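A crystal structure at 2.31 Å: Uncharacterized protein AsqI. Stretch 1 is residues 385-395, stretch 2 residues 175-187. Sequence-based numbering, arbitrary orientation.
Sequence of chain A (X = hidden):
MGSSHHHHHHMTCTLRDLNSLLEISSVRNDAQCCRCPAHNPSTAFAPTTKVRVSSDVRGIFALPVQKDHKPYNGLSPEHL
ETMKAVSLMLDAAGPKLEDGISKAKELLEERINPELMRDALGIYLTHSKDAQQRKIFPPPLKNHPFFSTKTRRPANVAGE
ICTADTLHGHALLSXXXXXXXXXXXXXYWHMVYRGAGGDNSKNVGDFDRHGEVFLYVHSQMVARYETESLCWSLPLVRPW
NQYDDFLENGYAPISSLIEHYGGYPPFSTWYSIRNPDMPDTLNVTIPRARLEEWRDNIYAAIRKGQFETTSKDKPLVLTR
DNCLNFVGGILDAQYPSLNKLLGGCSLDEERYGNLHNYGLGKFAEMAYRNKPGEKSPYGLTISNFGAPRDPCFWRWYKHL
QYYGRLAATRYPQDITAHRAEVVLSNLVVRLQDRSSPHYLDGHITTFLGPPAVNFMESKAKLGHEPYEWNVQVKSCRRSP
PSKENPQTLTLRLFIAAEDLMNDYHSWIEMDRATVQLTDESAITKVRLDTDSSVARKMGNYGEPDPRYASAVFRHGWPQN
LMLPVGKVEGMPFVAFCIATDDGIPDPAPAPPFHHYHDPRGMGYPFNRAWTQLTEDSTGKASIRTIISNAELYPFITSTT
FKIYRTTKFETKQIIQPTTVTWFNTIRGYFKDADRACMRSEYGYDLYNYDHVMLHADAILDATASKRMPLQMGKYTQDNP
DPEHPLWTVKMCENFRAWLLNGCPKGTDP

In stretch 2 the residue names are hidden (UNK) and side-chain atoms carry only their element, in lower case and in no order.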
# COMPACT_ATOMS: atom_id res chain seq x y z
N PHE A 385 11.87 30.96 -3.22
CA PHE A 385 10.60 30.79 -2.54
C PHE A 385 10.31 29.31 -2.41
O PHE A 385 10.47 28.55 -3.37
CB PHE A 385 9.48 31.49 -3.32
CG PHE A 385 8.11 31.37 -2.71
CD1 PHE A 385 7.35 30.22 -2.88
CD2 PHE A 385 7.58 32.42 -1.98
CE1 PHE A 385 6.09 30.10 -2.33
CE2 PHE A 385 6.31 32.33 -1.42
CZ PHE A 385 5.56 31.16 -1.59
N GLY A 386 9.91 28.91 -1.21
CA GLY A 386 9.31 27.60 -1.00
C GLY A 386 10.26 26.43 -1.03
O GLY A 386 9.84 25.31 -1.30
N ALA A 387 11.55 26.68 -0.78
CA ALA A 387 12.52 25.60 -0.74
C ALA A 387 12.12 24.44 0.21
O ALA A 387 12.18 23.28 -0.20
CB ALA A 387 13.89 26.14 -0.35
N PRO A 388 11.70 24.75 1.47
CA PRO A 388 11.30 23.63 2.35
C PRO A 388 10.18 22.76 1.79
O PRO A 388 10.04 21.61 2.22
CB PRO A 388 10.83 24.34 3.63
CG PRO A 388 11.54 25.63 3.64
CD PRO A 388 11.69 26.04 2.19
N ARG A 389 9.40 23.27 0.84
CA ARG A 389 8.28 22.51 0.30
C ARG A 389 8.76 21.37 -0.59
O ARG A 389 8.11 20.33 -0.71
CB ARG A 389 7.35 23.41 -0.50
CG ARG A 389 6.95 24.71 0.16
CD ARG A 389 6.09 25.53 -0.79
NE ARG A 389 5.62 26.73 -0.11
CZ ARG A 389 4.51 26.78 0.62
NH1 ARG A 389 3.74 25.70 0.73
NH2 ARG A 389 4.15 27.90 1.23
N ASP A 390 9.91 21.58 -1.22
CA ASP A 390 10.42 20.69 -2.27
C ASP A 390 11.33 19.58 -1.71
O ASP A 390 12.30 19.86 -1.01
CB ASP A 390 11.18 21.55 -3.28
CG ASP A 390 11.46 20.84 -4.59
OD1 ASP A 390 11.58 19.59 -4.59
OD2 ASP A 390 11.59 21.55 -5.62
N PRO A 391 11.01 18.31 -2.01
CA PRO A 391 11.83 17.21 -1.48
C PRO A 391 13.28 17.23 -1.97
O PRO A 391 14.15 16.68 -1.28
CB PRO A 391 11.11 15.95 -1.98
CG PRO A 391 9.71 16.38 -2.21
CD PRO A 391 9.83 17.80 -2.74
N CYS A 392 13.56 17.83 -3.13
CA CYS A 392 14.97 17.84 -3.56
C CYS A 392 15.84 18.66 -2.59
O CYS A 392 17.01 18.35 -2.41
CB CYS A 392 15.12 18.36 -5.00
SG CYS A 392 14.87 20.12 -5.29
N PHE A 393 15.28 19.68 -1.95
CA PHE A 393 16.12 20.48 -1.07
C PHE A 393 16.43 19.75 0.23
O PHE A 393 17.46 20.00 0.86
CB PHE A 393 15.47 21.84 -0.79
CG PHE A 393 15.48 22.75 -1.99
CD1 PHE A 393 14.35 22.88 -2.80
CD2 PHE A 393 16.63 23.42 -2.36
CE1 PHE A 393 14.37 23.70 -3.91
CE2 PHE A 393 16.65 24.24 -3.49
CZ PHE A 393 15.53 24.38 -4.26
N TRP A 394 15.56 18.83 0.63
CA TRP A 394 15.81 18.05 1.83
C TRP A 394 16.94 17.10 1.54
O TRP A 394 17.73 16.79 2.42
CB TRP A 394 14.54 17.33 2.31
CG TRP A 394 13.60 18.33 2.91
CD1 TRP A 394 12.59 18.98 2.28
CD2 TRP A 394 13.67 18.88 4.23
NE1 TRP A 394 11.99 19.87 3.14
CE2 TRP A 394 12.63 19.82 4.35
CE3 TRP A 394 14.49 18.64 5.34
CZ2 TRP A 394 12.40 20.54 5.52
CZ3 TRP A 394 14.26 19.34 6.50
CH2 TRP A 394 13.21 20.28 6.59
N ARG A 395 17.06 16.69 0.28
CA ARG A 395 18.18 15.82 -0.09
C ARG A 395 19.48 16.64 -0.10
O ARG A 395 20.54 16.14 0.29
CB ARG A 395 17.93 15.14 -1.45
CG ARG A 395 16.65 14.26 -1.46
CD ARG A 395 16.64 13.26 -2.64
NE ARG A 395 17.96 12.66 -2.74
CZ ARG A 395 18.40 11.98 -3.78
NH1 ARG A 395 17.61 11.77 -4.83
NH2 ARG A 395 19.65 11.50 -3.76
N UNK A 175 2.30 17.76 4.38
CA UNK A 175 1.71 18.60 5.45
C UNK A 175 2.81 19.31 6.26
O UNK A 175 2.65 20.45 6.71
o UNK A 175 3.79 14.25 9.77
c UNK A 175 2.76 16.38 9.38
c UNK A 175 2.04 17.22 8.57
c UNK A 175 0.83 17.77 6.41
c UNK A 175 3.06 15.09 8.95
c UNK A 175 1.60 16.82 7.31
c UNK A 175 1.91 15.52 6.89
c UNK A 175 2.63 14.66 7.70
N UNK A 176 3.92 18.62 6.42
CA UNK A 176 5.03 19.13 7.18
C UNK A 176 5.84 20.11 6.33
O UNK A 176 6.19 21.19 6.78
n UNK A 176 7.47 18.20 10.97
c UNK A 176 9.83 18.96 10.60
c UNK A 176 5.89 17.96 7.65
c UNK A 176 9.04 18.95 7.87
c UNK A 176 8.12 18.59 8.87
c UNK A 176 8.53 18.60 10.21
c UNK A 176 10.34 19.31 8.26
c UNK A 176 6.74 18.18 8.85
c UNK A 176 10.71 19.32 9.61
c UNK A 176 6.40 17.94 10.14
N UNK A 177 6.13 19.74 5.08
CA UNK A 177 6.94 20.62 4.22
C UNK A 177 6.20 21.89 3.80
O UNK A 177 6.82 22.95 3.62
c UNK A 177 8.32 18.65 3.29
c UNK A 177 8.92 18.09 1.99
c UNK A 177 7.42 19.87 2.99
n UNK A 177 6.39 16.64 -0.23
c UNK A 177 7.35 16.70 0.66
n UNK A 177 7.81 15.58 1.21
n UNK A 177 7.87 17.89 1.00
N UNK A 178 4.88 21.80 3.64
CA UNK A 178 4.08 22.96 3.25
C UNK A 178 3.59 23.76 4.44
O UNK A 178 2.84 24.72 4.28
c UNK A 178 3.18 22.09 1.06
c UNK A 178 2.85 22.54 2.45
o UNK A 178 4.03 22.71 0.42
o UNK A 178 2.56 21.12 0.59
N UNK A 179 3.98 23.36 5.65
CA UNK A 179 3.49 24.07 6.82
C UNK A 179 3.82 25.56 6.70
O UNK A 179 4.97 25.94 6.50
o UNK A 179 4.06 25.30 9.60
o UNK A 179 2.70 23.63 10.02
c UNK A 179 4.07 23.48 8.09
c UNK A 179 3.57 24.18 9.33
N UNK A 180 2.78 26.39 6.82
CA UNK A 180 2.93 27.83 6.66
C UNK A 180 3.98 28.38 7.61
O UNK A 180 4.79 29.22 7.23
c UNK A 180 1.60 28.58 6.92
c UNK A 180 2.32 32.10 5.67
c UNK A 180 1.85 30.07 6.91
c UNK A 180 2.28 32.15 8.07
c UNK A 180 2.04 30.74 5.70
o UNK A 180 2.72 34.13 6.80
c UNK A 180 2.00 30.79 8.10
c UNK A 180 2.44 32.79 6.85
N UNK A 181 3.95 27.95 8.87
CA UNK A 181 4.79 28.56 9.87
C UNK A 181 6.23 28.07 9.73
O UNK A 181 7.17 28.81 10.03
c UNK A 181 4.22 28.30 11.27
o UNK A 181 2.86 30.23 11.68
c UNK A 181 2.87 28.99 11.47
o UNK A 181 1.81 28.32 11.39
N UNK A 182 6.43 26.84 9.27
CA UNK A 182 7.78 26.43 8.91
C UNK A 182 8.27 27.33 7.78
O UNK A 182 9.39 27.82 7.79
c UNK A 182 10.30 24.64 8.83
c UNK A 182 7.84 24.97 8.49
c UNK A 182 9.01 23.01 7.43
c UNK A 182 9.14 24.47 7.87
N UNK A 183 7.42 27.55 6.79
CA UNK A 183 7.84 28.30 5.63
C UNK A 183 8.03 29.77 5.95
O UNK A 183 9.01 30.39 5.49
o UNK A 183 7.94 26.98 2.74
c UNK A 183 6.83 28.12 4.51
c UNK A 183 7.13 26.91 3.67
n UNK A 183 6.52 25.77 4.02
N UNK A 184 7.15 30.34 6.76
CA UNK A 184 7.35 31.74 7.14
C UNK A 184 8.60 31.86 8.00
O UNK A 184 9.34 32.83 7.86
o UNK A 184 6.66 33.94 9.61
c UNK A 184 6.15 32.34 7.89
c UNK A 184 6.44 33.76 8.38
o UNK A 184 6.49 34.69 7.54
N UNK A 185 8.84 30.89 8.88
CA UNK A 185 10.04 30.92 9.72
C UNK A 185 11.33 30.87 8.89
O UNK A 185 12.30 31.59 9.15
o UNK A 185 11.33 29.48 11.17
c UNK A 185 10.02 29.77 10.72
N UNK A 186 11.34 29.97 7.91
CA UNK A 186 12.48 29.77 7.04
C UNK A 186 12.74 31.03 6.22
O UNK A 186 13.89 31.39 5.94
c UNK A 186 13.30 28.66 3.78
c UNK A 186 12.22 28.57 6.14
c UNK A 186 15.15 27.58 4.24
n UNK A 186 14.48 28.18 3.27
n UNK A 186 14.44 27.66 5.35
c UNK A 186 13.27 28.33 5.09
N UNK A 187 11.65 31.68 5.85
CA UNK A 187 11.67 32.87 5.01
C UNK A 187 12.32 34.03 5.75
O UNK A 187 13.14 34.75 5.19
c UNK A 187 10.18 34.80 2.67
c UNK A 187 9.12 36.94 2.87
c UNK A 187 9.19 35.46 4.75
c UNK A 187 9.81 36.02 2.10
c UNK A 187 10.23 33.17 4.60
c UNK A 187 8.81 36.66 4.20
c UNK A 187 9.90 34.51 4.01
o UNK A 187 8.75 38.15 2.33
O HOH W 1 5.27 19.46 -0.78
O HOH W 2 2.60 27.11 3.47
O HOH W 3 7.10 29.43 0.85

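Position 175 has one carbon leading to a six-carbon ring that bears one oxygen. It is out of reach of stretch 1. This is Tyr175.

Position 176 has one carbon and then fused five- and six-membered rings, with eight carbons and one nitrogen. The rings meet the indole of Trp394. Only tryptophan fits, so this is Trp176. Its CZ3 lies 3.5 Å from CH2 of Trp394. The pair is offset edge-to-face, with the edge of Trp176 toward the face of Trp394 and the planes at 61°.

Position 177 has three carbons, a nitrogen, and a carbon carrying two more nitrogens. The nitrogen in the chain reaches O of Arg389. This is a guanidinium on a three-carbon chain: Arg177. NE of Arg177 donates to O of Arg389 at 3.0 Å. Over one face of the guanidinium, CG of Pro391 sits 3.7 Å from CZ of Arg177.

Position 178 has two carbons, the second carrying two oxygens. One oxygen meets NH1 of Arg389. The short carboxylate makes it Asp178. NH1 of Arg389 donates to OD1 of Asp178 at 3.0 Å, and the pair is a salt bridge.

Position 179 has the same atoms, two carbons and two oxygens, but points away from stretch 1. It is Asp179. It caps the next helix: OD1 of Asp179 accepts from the backbone N of position 182 at 2.8 Å.

Position 180 has one carbon and a six-carbon ring bearing one oxygen. It points away from stretch 1. This is Tyr180.

Position 181 has two carbons, the second with two oxygens, out of reach of stretch 1. This is Asp181.

Position 182 has four carbons, forked at the second, and points toward stretch 1, near Pro388. The fork there marks Leu182. Its CD2 is 4.4 Å from CB of Pro388, an apolar contact.

Position 183 has two carbons, the second carrying one oxygen and one nitrogen. The oxygen lies by Arg389. That amide is Asn183. ND2 of Asn183 donates to O of Arg177 and to O of Asp179, both at 2.9 Å. OD1 of Asn183 lies 3.6 Å from CG of Arg389 and over one face of that guanidinium.

Position 184 has two carbons, two oxygens on the second; position 185 has one carbon and one oxygen. Both are out of reach. They are Asp184 and Ser185.

Position 186 has one carbon and a five-membered ring of three carbons and two nitrogens. The ring lies against Pro388. This imidazole is His186. CG of Pro388 lies 3.6 Å from the ring centroid, over its face, a CH-pi contact.

Position 187 has one carbon and a six-carbon ring bearing one oxygen. It makes no contact here. It is Tyr187.

The contact centres on two arginines, one from each stretch. Each reaches across: Arg177 to a backbone carbonyl, Arg389 to a carboxylate. Water 1 accepts from NH2 of Arg177 at 3.1 Å and donates to O of Arg389 at 3.0 Å. Pro388 packs on His186 and Leu182, and the two tryptophans meet at another part of the contact. Together the stretches bury 594 Å², counting both sides.

Stretch 2, residues 175-187: YWRDDYDLNDSHY
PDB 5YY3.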